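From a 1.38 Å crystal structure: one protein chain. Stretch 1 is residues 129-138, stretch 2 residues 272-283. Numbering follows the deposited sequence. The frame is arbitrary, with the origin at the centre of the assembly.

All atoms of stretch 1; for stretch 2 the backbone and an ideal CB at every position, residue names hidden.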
ATOM      1  N   HIS A 129     -15.608 -10.721 -19.850  1.00 11.73           N
ATOM      2  CA  HIS A 129     -15.557 -12.164 -19.728  1.00 10.55           C
ATOM      3  C   HIS A 129     -16.409 -12.636 -18.560  1.00 11.27           C
ATOM      4  O   HIS A 129     -16.148 -12.344 -17.390  1.00 13.50           O
ATOM      5  CB  HIS A 129     -14.124 -12.653 -19.572  1.00 10.74           C
ATOM      6  CG  HIS A 129     -13.270 -12.290 -20.727  1.00 11.43           C
ATOM      7  ND1 HIS A 129     -13.554 -12.728 -22.008  1.00 13.13           N
ATOM      8  CD2 HIS A 129     -12.221 -11.465 -20.853  1.00 13.93           C
ATOM      9  CE1 HIS A 129     -12.673 -12.242 -22.853  1.00 12.98           C
ATOM     10  NE2 HIS A 129     -11.807 -11.470 -22.147  1.00 13.01           N
ATOM     11  N   ARG A 130     -17.404 -13.445 -18.869  1.00 12.06           N
ATOM     12  CA  ARG A 130     -18.201 -14.083 -17.837  1.00 11.82           C
ATOM     13  C   ARG A 130     -17.317 -15.059 -17.053  1.00 12.48           C
ATOM     14  O   ARG A 130     -16.569 -15.827 -17.653  1.00 11.80           O
ATOM     15  CB  ARG A 130     -19.364 -14.834 -18.481  1.00 12.67           C
ATOM     16  CG  ARG A 130     -20.264 -15.455 -17.427  1.00 12.56           C
ATOM     17  CD  ARG A 130     -21.591 -15.813 -18.035  1.00 13.76           C
ATOM     18  NE  ARG A 130     -22.455 -16.465 -17.043  1.00 13.77           N
ATOM     19  CZ  ARG A 130     -23.596 -17.060 -17.387  1.00 16.45           C
ATOM     20  NH1 ARG A 130     -24.024 -16.973 -18.643  1.00 19.18           N
ATOM     21  NH2 ARG A 130     -24.295 -17.716 -16.464  1.00 16.28           N
ATOM     22  N   PRO A 131     -17.329 -15.053 -15.704  1.00 11.12           N
ATOM     23  CA  PRO A 131     -16.477 -15.971 -14.959  1.00 10.72           C
ATOM     24  C   PRO A 131     -16.747 -17.433 -15.299  1.00  9.97           C
ATOM     25  O   PRO A 131     -17.902 -17.810 -15.670  1.00 11.75           O
ATOM     26  CB  PRO A 131     -16.831 -15.649 -13.505  1.00 11.43           C
ATOM     27  CG  PRO A 131     -17.148 -14.177 -13.579  1.00 10.41           C
ATOM     28  CD  PRO A 131     -17.998 -14.076 -14.818  1.00 11.96           C
ATOM     29  N   ILE A 132     -15.713 -18.255 -15.183  1.00 11.35           N
ATOM     30  CA  ILE A 132     -15.768 -19.667 -15.469  1.00 11.55           C
ATOM     31  C   ILE A 132     -15.522 -20.463 -14.192  1.00 12.01           C
ATOM     32  O   ILE A 132     -14.579 -20.132 -13.440  1.00 12.12           O
ATOM     33  CB  ILE A 132     -14.750 -20.046 -16.552  1.00 13.21           C
ATOM     34  CG1 ILE A 132     -15.066 -19.322 -17.863  1.00 14.68           C
ATOM     35  CG2 ILE A 132     -14.634 -21.548 -16.656  1.00 14.41           C
ATOM     36  CD1 ILE A 132     -16.295 -19.778 -18.548  1.00 18.20           C
ATOM     37  N   GLN A 133     -16.352 -21.462 -13.923  1.00 11.42           N
ATOM     38  CA  GLN A 133     -16.182 -22.440 -12.900  1.00 11.73           C
ATOM     39  C   GLN A 133     -15.391 -23.607 -13.475  1.00 11.38           C
ATOM     40  O   GLN A 133     -15.752 -24.125 -14.523  1.00 13.38           O
ATOM     41  CB  GLN A 133     -17.526 -22.909 -12.348  1.00 12.12           C
ATOM     42  CG  GLN A 133     -18.356 -21.800 -11.696  1.00 13.76           C
ATOM     43  CD  GLN A 133     -19.757 -22.215 -11.315  1.00 16.20           C
ATOM     44  OE1 GLN A 133     -20.329 -21.699 -10.378  1.00 18.09           O
ATOM     45  NE2 GLN A 133     -20.388 -23.092 -12.096  1.00 20.29           N
ATOM     46  N   PHE A 134     -14.382 -24.071 -12.750  1.00 11.23           N
ATOM     47  CA  PHE A 134     -13.567 -25.206 -13.092  1.00 10.10           C
ATOM     48  C   PHE A 134     -13.678 -26.217 -11.964  1.00 12.03           C
ATOM     49  O   PHE A 134     -13.659 -25.838 -10.803  1.00 11.95           O
ATOM     50  CB  PHE A 134     -12.099 -24.805 -13.185  1.00 10.90           C
ATOM     51  CG  PHE A 134     -11.754 -23.866 -14.312  1.00 11.64           C
ATOM     52  CD1 PHE A 134     -11.364 -24.351 -15.547  1.00 13.17           C
ATOM     53  CD2 PHE A 134     -11.761 -22.489 -14.134  1.00 12.63           C
ATOM     54  CE1 PHE A 134     -11.056 -23.498 -16.600  1.00 14.13           C
ATOM     55  CE2 PHE A 134     -11.450 -21.624 -15.183  1.00 13.27           C
ATOM     56  CZ  PHE A 134     -11.067 -22.129 -16.410  1.00 13.00           C
ATOM     57  N   ARG A 135     -13.816 -27.512 -12.302  1.00 10.75           N
ATOM     58  CA  ARG A 135     -13.922 -28.481 -11.244  1.00 11.45           C
ATOM     59  C   ARG A 135     -13.181 -29.782 -11.587  1.00 11.66           C
ATOM     60  O   ARG A 135     -12.999 -30.155 -12.738  1.00 12.75           O
ATOM     61  CB  ARG A 135     -15.379 -28.800 -10.890  1.00 11.56           C
ATOM     62  CG  ARG A 135     -16.103 -29.722 -11.856  1.00 11.73           C
ATOM     63  CD  ARG A 135     -17.580 -29.896 -11.499  1.00 13.72           C
ATOM     64  NE  ARG A 135     -17.819 -30.364 -10.152  1.00 13.91           N
ATOM     65  CZ  ARG A 135     -17.754 -31.613  -9.718  1.00 14.81           C
ATOM     66  NH1 ARG A 135     -17.564 -32.615 -10.581  1.00 14.40           N
ATOM     67  NH2 ARG A 135     -17.942 -31.844  -8.416  1.00 14.49           N
ATOM     68  N   LYS A 136     -12.801 -30.471 -10.513  1.00 11.96           N
ATOM     69  CA  LYS A 136     -12.085 -31.748 -10.554  1.00 11.73           C
ATOM     70  C   LYS A 136     -12.450 -32.553  -9.302  1.00 13.63           C
ATOM     71  O   LYS A 136     -12.504 -32.014  -8.195  1.00 14.14           O
ATOM     72  CB  LYS A 136     -10.579 -31.451 -10.609  1.00 13.86           C
ATOM     73  CG  LYS A 136      -9.644 -32.644 -10.466  1.00 16.86           C
ATOM     74  CD  LYS A 136      -9.604 -33.563 -11.626  1.00 19.33           C
ATOM     75  CE  LYS A 136      -8.382 -34.459 -11.603  1.00 25.12           C
ATOM     76  NZ  LYS A 136      -8.387 -35.437 -12.709  1.00 25.32           N
ATOM     77  N   GLU A 137     -12.700 -33.841  -9.479  1.00 12.76           N
ATOM     78  CA  GLU A 137     -12.832 -34.779  -8.362  1.00 13.89           C
ATOM     79  C   GLU A 137     -11.613 -35.702  -8.349  1.00 15.92           C
ATOM     80  O   GLU A 137     -10.990 -35.973  -9.409  1.00 17.42           O
ATOM     81  CB  GLU A 137     -14.125 -35.593  -8.442  1.00 14.26           C
ATOM     82  CG  GLU A 137     -15.370 -34.715  -8.426  1.00 15.55           C
ATOM     83  CD  GLU A 137     -16.697 -35.460  -8.359  1.00 16.51           C
ATOM     84  OE1 GLU A 137     -16.668 -36.668  -8.028  1.00 20.11           O
ATOM     85  OE2 GLU A 137     -17.760 -34.824  -8.593  1.00 16.79           O
ATOM     86  N   PHE A 138     -11.236 -36.123  -7.130  1.00 14.62           N
ATOM     87  CA  PHE A 138     -10.020 -36.938  -6.933  1.00 15.70           C
ATOM     88  C   PHE A 138     -10.220 -37.754  -5.666  1.00 16.43           C
ATOM     89  O   PHE A 138     -11.146 -37.512  -4.913  1.00 19.16           O
ATOM     90  CB  PHE A 138      -8.767 -36.054  -6.846  1.00 17.98           C
ATOM     91  CG  PHE A 138      -8.775 -35.032  -5.736  1.00 17.16           C
ATOM     92  CD1 PHE A 138      -9.413 -33.820  -5.911  1.00 17.02           C
ATOM     93  CD2 PHE A 138      -8.111 -35.265  -4.532  1.00 17.12           C
ATOM     94  CE1 PHE A 138      -9.400 -32.865  -4.922  1.00 16.22           C
ATOM     95  CE2 PHE A 138      -8.103 -34.298  -3.533  1.00 16.79           C
ATOM     96  CZ  PHE A 138      -8.744 -33.102  -3.736  1.00 18.77           C
ATOM     97  N   UNK A 272     -30.381 -17.484  -9.464  1.00 15.20           N
ATOM     98  CA  UNK A 272     -31.150 -18.565 -10.029  1.00 15.79           C
ATOM     99  C   UNK A 272     -30.247 -19.580 -10.739  1.00 16.98           C
ATOM    100  O   UNK A 272     -30.657 -20.732 -10.977  1.00 18.62           O
ATOM    101  CB  UNK A 272     -32.197 -18.010 -10.998  1.00 15.79           C
ATOM    102  N   UNK A 273     -29.041 -19.148 -11.103  1.00 16.31           N
ATOM    103  CA  UNK A 273     -28.098 -19.996 -11.839  1.00 15.70           C
ATOM    104  C   UNK A 273     -27.064 -20.666 -10.928  1.00 17.03           C
ATOM    105  O   UNK A 273     -26.160 -21.293 -11.448  1.00 20.13           O
ATOM    106  CB  UNK A 273     -27.378 -19.164 -12.902  1.00 15.70           C
ATOM    107  N   UNK A 274     -27.241 -20.610  -9.603  1.00 16.44           N
ATOM    108  CA  UNK A 274     -26.378 -21.334  -8.703  1.00 16.10           C
ATOM    109  C   UNK A 274     -26.549 -22.829  -8.939  1.00 17.72           C
ATOM    110  O   UNK A 274     -27.682 -23.314  -9.084  1.00 20.34           O
ATOM    111  CB  UNK A 274     -26.677 -20.968  -7.248  1.00 16.10           C
ATOM    112  N   UNK A 275     -25.437 -23.550  -8.969  1.00 17.44           N
ATOM    113  CA  UNK A 275     -25.421 -25.013  -9.067  1.00 19.10           C
ATOM    114  C   UNK A 275     -24.933 -25.605  -7.746  1.00 20.05           C
ATOM    115  O   UNK A 275     -23.742 -25.818  -7.548  1.00 19.38           O
ATOM    116  CB  UNK A 275     -24.533 -25.475 -10.225  1.00 19.10           C
ATOM    117  N   UNK A 276     -25.856 -25.812  -6.816  1.00 21.55           N
ATOM    118  CA  UNK A 276     -25.485 -26.257  -5.491  1.00 22.13           C
ATOM    119  C   UNK A 276     -24.749 -27.607  -5.594  1.00 20.75           C
ATOM    120  O   UNK A 276     -25.146 -28.493  -6.326  1.00 23.18           O
ATOM    121  CB  UNK A 276     -26.721 -26.369  -4.596  1.00 22.13           C
ATOM    122  N   UNK A 277     -23.630 -27.727  -4.885  1.00 19.90           N
ATOM    123  CA  UNK A 277     -22.850 -28.951  -4.847  1.00 20.81           C
ATOM    124  C   UNK A 277     -21.721 -29.016  -5.873  1.00 16.67           C
ATOM    125  O   UNK A 277     -21.037 -30.024  -5.932  1.00 17.32           O
ATOM    126  CB  UNK A 277     -23.784 -30.145  -5.054  1.00 20.81           C
ATOM    127  N   UNK A 278     -21.504 -27.968  -6.684  1.00 14.66           N
ATOM    128  CA  UNK A 278     -20.509 -28.067  -7.736  1.00 14.90           C
ATOM    129  C   UNK A 278     -19.089 -28.269  -7.205  1.00 14.51           C
ATOM    130  O   UNK A 278     -18.230 -28.710  -7.968  1.00 15.29           O
ATOM    131  CB  UNK A 278     -20.558 -26.808  -8.604  1.00 14.90           C
ATOM    132  N   UNK A 279     -18.804 -27.845  -5.967  1.00 15.11           N
ATOM    133  CA  UNK A 279     -17.490 -28.048  -5.386  1.00 15.82           C
ATOM    134  C   UNK A 279     -17.452 -29.249  -4.436  1.00 14.40           C
ATOM    135  O   UNK A 279     -16.594 -29.320  -3.580  1.00 14.63           O
ATOM    136  CB  UNK A 279     -17.053 -26.783  -4.645  1.00 15.82           C
ATOM    137  N   UNK A 280     -18.401 -30.190  -4.595  1.00 14.81           N
ATOM    138  CA  UNK A 280     -18.473 -31.391  -3.800  1.00 15.90           C
ATOM    139  C   UNK A 280     -18.610 -32.619  -4.702  1.00 15.25           C
ATOM    140  O   UNK A 280     -18.989 -32.542  -5.868  1.00 16.08           O
ATOM    141  CB  UNK A 280     -19.641 -31.308  -2.815  1.00 15.90           C
ATOM    142  N   UNK A 281     -18.249 -33.763  -4.150  1.00 16.10           N
ATOM    143  CA  UNK A 281     -18.384 -35.024  -4.918  1.00 18.14           C
ATOM    144  C   UNK A 281     -19.852 -35.395  -5.110  1.00 19.46           C
ATOM    145  O   UNK A 281     -20.745 -34.858  -4.474  1.00 20.46           O
ATOM    146  CB  UNK A 281     -17.652 -36.166  -4.210  1.00 18.14           C
ATOM    147  N   UNK A 282     -20.078 -36.300  -6.055  1.00 19.27           N
ATOM    148  CA  UNK A 282     -21.428 -36.778  -6.325  1.00 24.60           C
ATOM    149  C   UNK A 282     -22.265 -35.762  -7.075  1.00 24.85           C
ATOM    150  O   UNK A 282     -23.499 -35.882  -7.135  1.00 28.97           O
ATOM    151  CB  UNK A 282     -22.125 -37.148  -5.014  1.00 24.60           C
ATOM    152  N   UNK A 283     -21.605 -34.804  -7.728  1.00 22.39           N
ATOM    153  CA  UNK A 283     -22.268 -33.726  -8.425  1.00 19.10           C
ATOM    154  C   UNK A 283     -22.717 -34.172  -9.812  1.00 19.90           C
ATOM    155  O   UNK A 283     -21.991 -34.917 -10.475  1.00 23.58           O
ATOM    156  CB  UNK A 283     -21.343 -32.511  -8.526  1.00 19.10           C
TER

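Stretch 1 enters its strand at Ile132, and from there Gln133, Arg135 and Glu137 point their CA-to-CB bonds toward stretch 2. At position 272 the ideal CB finds nothing of stretch 1 within 5.5 Å, so almost any side chain would do; it is Arg272. Position 273 points toward stretch 1, with its ideal CB 4.9 Å from NH2 of Arg130. An acid could answer that charge, and an aliphatic chain could pack beside it. The residue is Leu273, whose CD1 lies 3.7 Å from Arg130 NH2, a contact without a hydrogen bond. Position 274 points away, leaving the choice free: Glu274.

Position 275 faces the amide of Gln133, with the ideal CB of 275 lying 5.1 Å from Gln133 NE2. A polar chain of moderate length suits this place, though an aliphatic one would also fit. It is Gln275; its NE2 comes within 3.5 Å of Gln133 NE2, but the firmer link is a water that donates to Gln133 OE1 (2.9 Å) and accepts from the backbone N of Gln275 (2.9 Å). Position 276 is out of reach: Lys276.

Position 277 has phi/psi of 93/2, where a CB would jam against the preceding carbonyl O. Glycine is called for, and Gly277 serves the type II turn from 275 to 278 and opens the type I turn from 277 to 280.

At position 278 CA-to-CB runs sideways, with the ideal CB 4.7 Å from Arg135 NE and 5.1 Å from Gln133 NE2. A long or flat side chain could reach along the strand. Trp278 does: CG of Gln133 sits over its six-membered ring, 4.1 Å from the centroid, in a CH-pi contact, while Phe134 O approaches the ring edge, 3.6 Å from CZ3. Its backbone O accepts from Arg135 NE (2.8 Å) and NH2 (3.2 Å), bonds that any residue could offer here.

Positions 279 and 280 point away, so stretch 1 sets little demand; they are Ser279 and Gln280. Position 281 runs sideways, its ideal CB 4.0 Å from Glu137 OE1. A small donor or a compact aliphatic would suit; Val281 gives only packing, its CB 3.9 Å from Glu137 OE1.

Position 282 has a positive phi of 75°, which favours glycine. Gly282 N donates to a water (2.9 Å) that in turn donates to Glu137 OE1 (2.6 Å).

Position 283 points toward the salt-bridged pair Arg135 and Glu137, its ideal CB 3.5 Å from Arg135 NH2. Aromatic or aliphatic carbon could cover the guanidinium. In Phe283, CB lies over one guanidinium face, 3.4 Å from Arg135 NH2.

Stretch 2 272-283: RLEQKGWSQVGF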
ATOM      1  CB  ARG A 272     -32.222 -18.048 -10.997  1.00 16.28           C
ATOM      2  CG  ARG A 272     -33.266 -17.173 -10.328  1.00 17.94           C
ATOM      3  CD  ARG A 272     -34.159 -16.499 -11.331  1.00 19.57           C
ATOM      4  NE  ARG A 272     -33.428 -15.602 -12.220  1.00 18.17           N
ATOM      5  CZ  ARG A 272     -33.944 -14.905 -13.214  1.00 18.53           C
ATOM      6  NH1 ARG A 272     -35.242 -15.016 -13.503  1.00 20.32           N
ATOM      7  NH2 ARG A 272     -33.144 -14.165 -13.961  1.00 20.71           N
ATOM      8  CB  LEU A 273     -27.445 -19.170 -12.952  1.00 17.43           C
ATOM      9  CG  LEU A 273     -28.403 -18.646 -14.010  1.00 19.60           C
ATOM     10  CD1 LEU A 273     -27.701 -17.776 -15.038  1.00 20.80           C
ATOM     11  CD2 LEU A 273     -29.113 -19.815 -14.689  1.00 25.26           C
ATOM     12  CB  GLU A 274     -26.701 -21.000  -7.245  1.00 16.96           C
ATOM     13  CG  GLU A 274     -26.249 -19.610  -6.844  1.00 15.98           C
ATOM     14  CD  GLU A 274     -26.801 -19.058  -5.535  1.00 18.69           C
ATOM     15  OE1 GLU A 274     -27.629 -19.731  -4.875  1.00 21.31           O
ATOM     16  OE2 GLU A 274     -26.462 -17.915  -5.211  1.00 18.25           O
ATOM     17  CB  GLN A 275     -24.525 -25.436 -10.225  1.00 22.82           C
ATOM     18  CG  GLN A 275     -25.029 -24.965 -11.596  1.00 25.00           C
ATOM     19  CD  GLN A 275     -24.060 -25.411 -12.669  1.00 23.88           C
ATOM     20  OE1 GLN A 275     -23.886 -26.602 -12.827  1.00 19.76           O
ATOM     21  NE2 GLN A 275     -23.378 -24.475 -13.337  1.00 25.97           N
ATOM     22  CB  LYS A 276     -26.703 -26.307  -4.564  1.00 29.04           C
ATOM     23  CG  LYS A 276     -26.309 -26.605  -3.123  1.00 37.43           C
ATOM     24  CD  LYS A 276     -27.250 -26.100  -2.051  1.00 50.52           C
ATOM     25  CE  LYS A 276     -26.563 -26.091  -0.693  1.00 64.70           C
ATOM     26  NZ  LYS A 276     -27.502 -25.880   0.440  1.00 68.62           N
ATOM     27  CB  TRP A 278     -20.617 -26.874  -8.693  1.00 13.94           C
ATOM     28  CG  TRP A 278     -20.092 -25.589  -8.146  1.00 15.81           C
ATOM     29  CD1 TRP A 278     -20.775 -24.688  -7.381  1.00 18.06           C
ATOM     30  CD2 TRP A 278     -18.790 -25.040  -8.354  1.00 14.61           C
ATOM     31  NE1 TRP A 278     -19.976 -23.615  -7.078  1.00 20.44           N
ATOM     32  CE2 TRP A 278     -18.771 -23.798  -7.690  1.00 18.64           C
ATOM     33  CE3 TRP A 278     -17.668 -25.443  -9.072  1.00 14.73           C
ATOM     34  CZ2 TRP A 278     -17.661 -22.965  -7.704  1.00 19.25           C
ATOM     35  CZ3 TRP A 278     -16.585 -24.590  -9.130  1.00 14.53           C
ATOM     36  CH2 TRP A 278     -16.570 -23.393  -8.424  1.00 17.09           C
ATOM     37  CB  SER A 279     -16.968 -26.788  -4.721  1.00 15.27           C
ATOM     38  OG  SER A 279     -17.670 -26.480  -3.532  1.00 16.00           O
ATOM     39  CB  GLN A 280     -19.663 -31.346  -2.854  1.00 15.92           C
ATOM     40  CG  GLN A 280     -19.473 -30.296  -1.781  1.00 21.13           C
ATOM     41  CD  GLN A 280     -20.779 -29.849  -1.185  1.00 24.46           C
ATOM     42  OE1 GLN A 280     -21.490 -28.989  -1.735  1.00 30.03           O
ATOM     43  NE2 GLN A 280     -21.079 -30.425  -0.044  1.00 29.23           N
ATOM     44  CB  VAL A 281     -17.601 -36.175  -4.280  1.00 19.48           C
ATOM     45  CG1 VAL A 281     -16.160 -35.795  -4.179  1.00 20.57           C
ATOM     46  CG2 VAL A 281     -18.158 -36.583  -2.928  1.00 21.87           C
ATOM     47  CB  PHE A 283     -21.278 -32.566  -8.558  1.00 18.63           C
ATOM     48  CG  PHE A 283     -21.807 -31.372  -9.308  1.00 16.26           C
ATOM     49  CD1 PHE A 283     -22.832 -30.608  -8.757  1.00 15.71           C
ATOM     50  CD2 PHE A 283     -21.263 -30.999 -10.528  1.00 16.43           C
ATOM     51  CE1 PHE A 283     -23.329 -29.510  -9.438  1.00 17.98           C
ATOM     52  CE2 PHE A 283     -21.743 -29.887 -11.186  1.00 17.38           C
ATOM     53  CZ  PHE A 283     -22.772 -29.147 -10.635  1.00 17.43           C
TER
HETATM   54  O   HOH W   1     -22.768 -22.318  -8.984  1.00 27.21           O
HETATM   55  O   HOH W   2     -18.453 -38.429  -7.222  1.00 21.80           O
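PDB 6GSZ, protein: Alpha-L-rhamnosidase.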